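Local coordinates for 1,3-alpha-isomaltosidase (Kribbella flavida DSM 17836, PDB 5X3I), which hydrolyses the alpha-1,3-glucosidic linkage of a cyclic tetrasaccharide made from starch, yielding isomaltose inside the cell, at residues R322-P327 against T609-A614; M592-E597 against P624-F629. The protein carries 1 engineered substitution. All blocks are in the same frame, centred on the assembly; numbering follows the deposited sequence.

Interaction 1: R322-P327 against T609-A614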
# COMPACT_ATOMS: atom_id res chain seq x y z
N ARG A 322 12.74 25.73 11.18
CA ARG A 322 12.64 27.19 11.11
C ARG A 322 14.01 27.85 11.18
O ARG A 322 14.32 28.71 10.38
CB ARG A 322 11.75 27.73 12.24
CG ARG A 322 11.75 29.26 12.32
CD ARG A 322 11.37 29.76 13.72
NE ARG A 322 12.29 29.29 14.74
CZ ARG A 322 12.01 29.29 16.04
NH1 ARG A 322 10.83 29.74 16.47
NH2 ARG A 322 12.90 28.85 16.91
N ASP A 323 14.82 27.45 12.15
CA ASP A 323 16.09 28.12 12.37
C ASP A 323 17.08 27.86 11.23
O ASP A 323 17.93 28.71 10.95
CB ASP A 323 16.69 27.69 13.71
CG ASP A 323 15.84 28.15 14.89
OD1 ASP A 323 15.08 29.11 14.73
OD2 ASP A 323 15.92 27.53 15.95
N LEU A 324 16.95 26.73 10.54
CA LEU A 324 17.81 26.45 9.40
C LEU A 324 17.19 26.93 8.09
O LEU A 324 17.74 26.71 7.02
CB LEU A 324 18.14 24.95 9.31
CG LEU A 324 18.90 24.36 10.50
CD1 LEU A 324 19.14 22.85 10.34
CD2 LEU A 324 20.22 25.07 10.68
N ALA A 325 16.05 27.59 8.19
CA ALA A 325 15.36 28.15 7.04
C ALA A 325 15.07 27.09 5.96
O ALA A 325 15.20 27.36 4.77
CB ALA A 325 16.16 29.31 6.45
N ILE A 326 14.70 25.89 6.40
CA ILE A 326 14.20 24.84 5.51
C ILE A 326 12.69 24.80 5.64
O ILE A 326 12.16 24.33 6.64
CB ILE A 326 14.77 23.46 5.86
CG1 ILE A 326 16.31 23.49 5.86
CG2 ILE A 326 14.21 22.39 4.91
CD1 ILE A 326 16.95 22.33 6.62
N PRO A 327 11.99 25.28 4.61
CA PRO A 327 10.53 25.41 4.67
C PRO A 327 9.87 24.05 4.81
O PRO A 327 10.30 23.12 4.16
CB PRO A 327 10.17 26.05 3.32
CG PRO A 327 11.44 26.57 2.76
CD PRO A 327 12.54 25.74 3.33
N THR A 609 15.88 13.75 9.14
CA THR A 609 15.99 15.20 8.97
C THR A 609 17.29 15.59 8.23
O THR A 609 18.30 14.92 8.36
CB THR A 609 15.95 15.95 10.32
OG1 THR A 609 17.09 15.60 11.12
CG2 THR A 609 14.66 15.63 11.06
N PRO A 610 17.24 16.66 7.44
CA PRO A 610 18.44 17.07 6.70
C PRO A 610 19.64 17.32 7.62
O PRO A 610 20.76 16.95 7.27
CB PRO A 610 18.01 18.38 6.02
CG PRO A 610 16.54 18.31 5.97
CD PRO A 610 16.09 17.52 7.16
N TRP A 611 19.40 17.90 8.79
CA TRP A 611 20.50 18.23 9.67
C TRP A 611 21.05 17.00 10.38
O TRP A 611 22.25 16.94 10.64
CB TRP A 611 20.09 19.28 10.70
CG TRP A 611 18.90 18.93 11.55
CD1 TRP A 611 18.92 18.32 12.76
CD2 TRP A 611 17.53 19.20 11.25
NE1 TRP A 611 17.64 18.18 13.23
CE2 TRP A 611 16.77 18.72 12.32
CE3 TRP A 611 16.87 19.81 10.17
CZ2 TRP A 611 15.38 18.81 12.35
CZ3 TRP A 611 15.50 19.89 10.20
CH2 TRP A 611 14.77 19.40 11.28
N HIS A 612 20.20 16.04 10.71
CA HIS A 612 20.73 14.83 11.33
C HIS A 612 21.54 14.02 10.33
O HIS A 612 22.52 13.38 10.69
CB HIS A 612 19.64 13.96 11.92
CG HIS A 612 20.18 12.78 12.67
ND1 HIS A 612 20.95 12.92 13.81
CD2 HIS A 612 20.10 11.45 12.43
CE1 HIS A 612 21.30 11.73 14.24
NE2 HIS A 612 20.80 10.82 13.43
N VAL A 613 21.11 14.03 9.08
CA VAL A 613 21.84 13.34 8.03
C VAL A 613 23.21 14.02 7.87
O VAL A 613 24.23 13.34 7.77
CB VAL A 613 21.07 13.33 6.70
CG1 VAL A 613 21.96 12.83 5.57
CG2 VAL A 613 19.83 12.44 6.82
N ALA A 614 23.21 15.35 7.87
CA ALA A 614 24.45 16.12 7.80
C ALA A 614 25.36 15.74 8.96
O ALA A 614 26.54 15.49 8.76
CB ALA A 614 24.16 17.61 7.83
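L324 and I326 reach across to W611 and P610 on the outer layer of the family 31 TIM barrel. Their segment is the turn that ends helix 311-323, the first barrel helix after strand 302-304. That helix closes with a Schellman motif. A325 takes a positive phi of 56°, and two backbone bonds run back into the last turn. The turn leaves L324 and I326 both directed at the start of helix 610-617. L324 can be followed outward. Its CB leads to CG, which lies opposite the carbonyl carbon and beside the backbone N (chi1 -62°). The chain then extends, and CD1 does the touching. It sits 3.7 Å from W611 CB and 3.8 Å from W611 CE3, in an oblique position to the indole. W611 holds its CG between its own backbone N and carbonyl carbon (chi1 56°). This turns the ring back over T609, whose OG1 lies 3.3 Å above one indole face, nearer the ring's border than its centre. T609 is the N-cap of helix 610-617, and its OG1 accepts from H612 N at 3.2 Å. H321 adds an edge-to-face ring contact with W611. I326 uses its CD1 methyl. The I326 side chain and the P610 ring run antiparallel alongside each other, and CD1 also lies at the indole edge, near the ring plane. F626 of helix 622-650 packs on both I326 and P610. The link across the two segments is wholly apolar. I326 CD1 rests 4.1 Å from both CB and CG of the P610 ring, and 4.4 Å from W611 CE3.

Interaction 2: M592-E597 against P624-F629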
# COMPACT_ATOMS: atom_id res chain seq x y z
N MET A 592 6.47 15.34 -1.51
CA MET A 592 7.83 15.36 -1.00
C MET A 592 7.78 15.20 0.51
O MET A 592 7.23 16.06 1.22
CB MET A 592 8.53 16.67 -1.40
CG MET A 592 9.99 16.73 -0.99
SD MET A 592 10.76 18.32 -1.33
CE MET A 592 12.46 17.89 -1.01
N GLN A 593 8.32 14.08 0.98
CA GLN A 593 8.23 13.71 2.39
C GLN A 593 9.45 12.93 2.86
O GLN A 593 9.92 12.03 2.15
CB GLN A 593 6.96 12.88 2.63
CG GLN A 593 6.73 12.45 4.08
CD GLN A 593 6.78 10.93 4.31
OE1 GLN A 593 6.13 10.42 5.21
NE2 GLN A 593 7.57 10.22 3.52
N TYR A 594 9.93 13.21 4.06
CA TYR A 594 10.92 12.34 4.68
C TYR A 594 10.33 11.74 5.95
O TYR A 594 9.39 12.28 6.53
CB TYR A 594 12.23 13.08 4.99
CG TYR A 594 12.19 14.16 6.07
CD1 TYR A 594 12.17 13.82 7.42
CD2 TYR A 594 12.26 15.50 5.74
CE1 TYR A 594 12.16 14.80 8.40
CE2 TYR A 594 12.25 16.50 6.73
CZ TYR A 594 12.21 16.13 8.06
OH TYR A 594 12.20 17.08 9.04
N HIS A 595 10.87 10.60 6.35
CA HIS A 595 10.34 9.82 7.46
C HIS A 595 11.41 8.89 8.03
O HIS A 595 12.39 8.60 7.36
CB HIS A 595 9.11 9.04 6.99
CG HIS A 595 8.43 8.25 8.07
ND1 HIS A 595 8.18 8.76 9.33
CD2 HIS A 595 7.93 6.99 8.07
CE1 HIS A 595 7.57 7.85 10.06
NE2 HIS A 595 7.40 6.77 9.32
N SER A 596 11.22 8.44 9.27
CA SER A 596 12.17 7.52 9.88
C SER A 596 11.46 6.53 10.80
O SER A 596 10.53 6.89 11.52
CB SER A 596 13.25 8.29 10.65
OG SER A 596 12.74 8.91 11.81
N GLU A 597 11.93 5.29 10.78
CA GLU A 597 11.35 4.18 11.53
C GLU A 597 11.67 4.24 13.01
O GLU A 597 12.70 4.77 13.40
CB GLU A 597 11.86 2.85 10.94
CG GLU A 597 11.17 1.60 11.46
CD GLU A 597 11.63 0.33 10.73
OE1 GLU A 597 12.84 0.17 10.48
OE2 GLU A 597 10.76 -0.48 10.39
N PRO A 624 22.58 22.81 3.16
CA PRO A 624 22.36 23.85 2.15
C PRO A 624 21.71 23.35 0.87
O PRO A 624 20.87 24.03 0.30
CB PRO A 624 23.77 24.36 1.86
CG PRO A 624 24.58 23.97 3.02
CD PRO A 624 24.01 22.67 3.48
N LEU A 625 22.08 22.16 0.42
CA LEU A 625 21.50 21.66 -0.81
C LEU A 625 20.05 21.22 -0.61
O LEU A 625 19.20 21.49 -1.45
CB LEU A 625 22.33 20.51 -1.38
CG LEU A 625 23.70 20.91 -1.94
CD1 LEU A 625 24.34 19.73 -2.66
CD2 LEU A 625 23.58 22.10 -2.86
N PHE A 626 19.76 20.57 0.51
CA PHE A 626 18.38 20.21 0.81
C PHE A 626 17.53 21.48 0.87
O PHE A 626 16.45 21.52 0.31
CB PHE A 626 18.26 19.42 2.11
CG PHE A 626 16.90 18.84 2.34
CD1 PHE A 626 16.63 17.51 2.02
CD2 PHE A 626 15.87 19.61 2.88
CE1 PHE A 626 15.38 16.96 2.24
CE2 PHE A 626 14.61 19.07 3.10
CZ PHE A 626 14.36 17.74 2.77
N ARG A 627 18.05 22.51 1.54
CA ARG A 627 17.36 23.80 1.63
C ARG A 627 17.04 24.34 0.24
O ARG A 627 15.93 24.80 -0.00
CB ARG A 627 18.20 24.81 2.43
CG ARG A 627 17.51 26.16 2.66
CD ARG A 627 18.19 26.94 3.80
NE ARG A 627 19.63 27.02 3.61
CZ ARG A 627 20.55 26.86 4.56
NH1 ARG A 627 20.20 26.63 5.82
NH2 ARG A 627 21.83 26.94 4.25
N ARG A 628 18.01 24.28 -0.67
CA ARG A 628 17.76 24.71 -2.05
C ARG A 628 16.61 23.94 -2.68
O ARG A 628 15.73 24.52 -3.30
CB ARG A 628 19.00 24.54 -2.92
CG ARG A 628 20.08 25.57 -2.69
CD ARG A 628 20.94 25.71 -3.94
NE ARG A 628 22.37 25.75 -3.64
CZ ARG A 628 23.32 25.60 -4.55
NH1 ARG A 628 23.00 25.39 -5.82
NH2 ARG A 628 24.59 25.65 -4.20
N PHE A 629 16.62 22.62 -2.52
CA PHE A 629 15.57 21.79 -3.08
C PHE A 629 14.21 22.16 -2.49
O PHE A 629 13.24 22.32 -3.22
CB PHE A 629 15.86 20.30 -2.84
CG PHE A 629 17.16 19.83 -3.45
CD1 PHE A 629 17.61 20.36 -4.64
CD2 PHE A 629 17.92 18.86 -2.83
CE1 PHE A 629 18.80 19.93 -5.19
CE2 PHE A 629 19.10 18.43 -3.38
CZ PHE A 629 19.54 18.97 -4.56
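F626 sends its ring tip between M592 and Y594, and its CZ touches both. M592 is fully extended. Its CG is anti to the backbone N (chi1 -176°), and the two later torsions are also near 180°. The straight chain carries the terminal methyl to the F626 ring, where CE stops 4.2 Å from F626 CZ. The CB of F626 is directed toward the strand segment. Y594 has a different rotamer. Its ring is swung in over the backbone, flanked by N on one side and the carbonyl carbon on the other (chi1 68°), and CD2 comes 4.3 Å from F626 CZ, obliquely to both rings. M592 belongs to strand 591-593, the eighth strand of the TIM barrel, next to strand 302-304, the first. W302 makes backbone hydrogen bonds with M592 and Y594 and so closes the barrel. The contact thus joins the last strand and the residues that follow it to a helix of the outer layer, round the strands. The Y594 hydroxyl does not face F626; it hydrogen-bonds H321 NE2. F629 starts toward the strand but its ring turns off. One ring face lies against its own helix, with L625 O 3.2 Å above the plane. Beyond the segment, F629 packs on L580 and A584 of helix 576-586, and F626 on A583.

Overall arrangement
Both interactions are apolar and belong to the TIM-barrel domain, with centres about 8 Å apart. Interaction 2 is buried and starts from the barrel strand itself. Interaction 1 lies farther out, is partly buried, and joins helix ends. In sequence the order is 322-327, 592-597, 609-614, 624-629, so the two contacts interleave. F626 connects them, since its CD2 packs 3.4 Å from P610 CG. Near the surface the chemistry turns polar: R627 NH1 lies 2.7 Å from L324 O, a probable hydrogen bond that ties helix 622-650 to the turn after helix 311-323. Inside, T609 CG2 packs near Y594 OH.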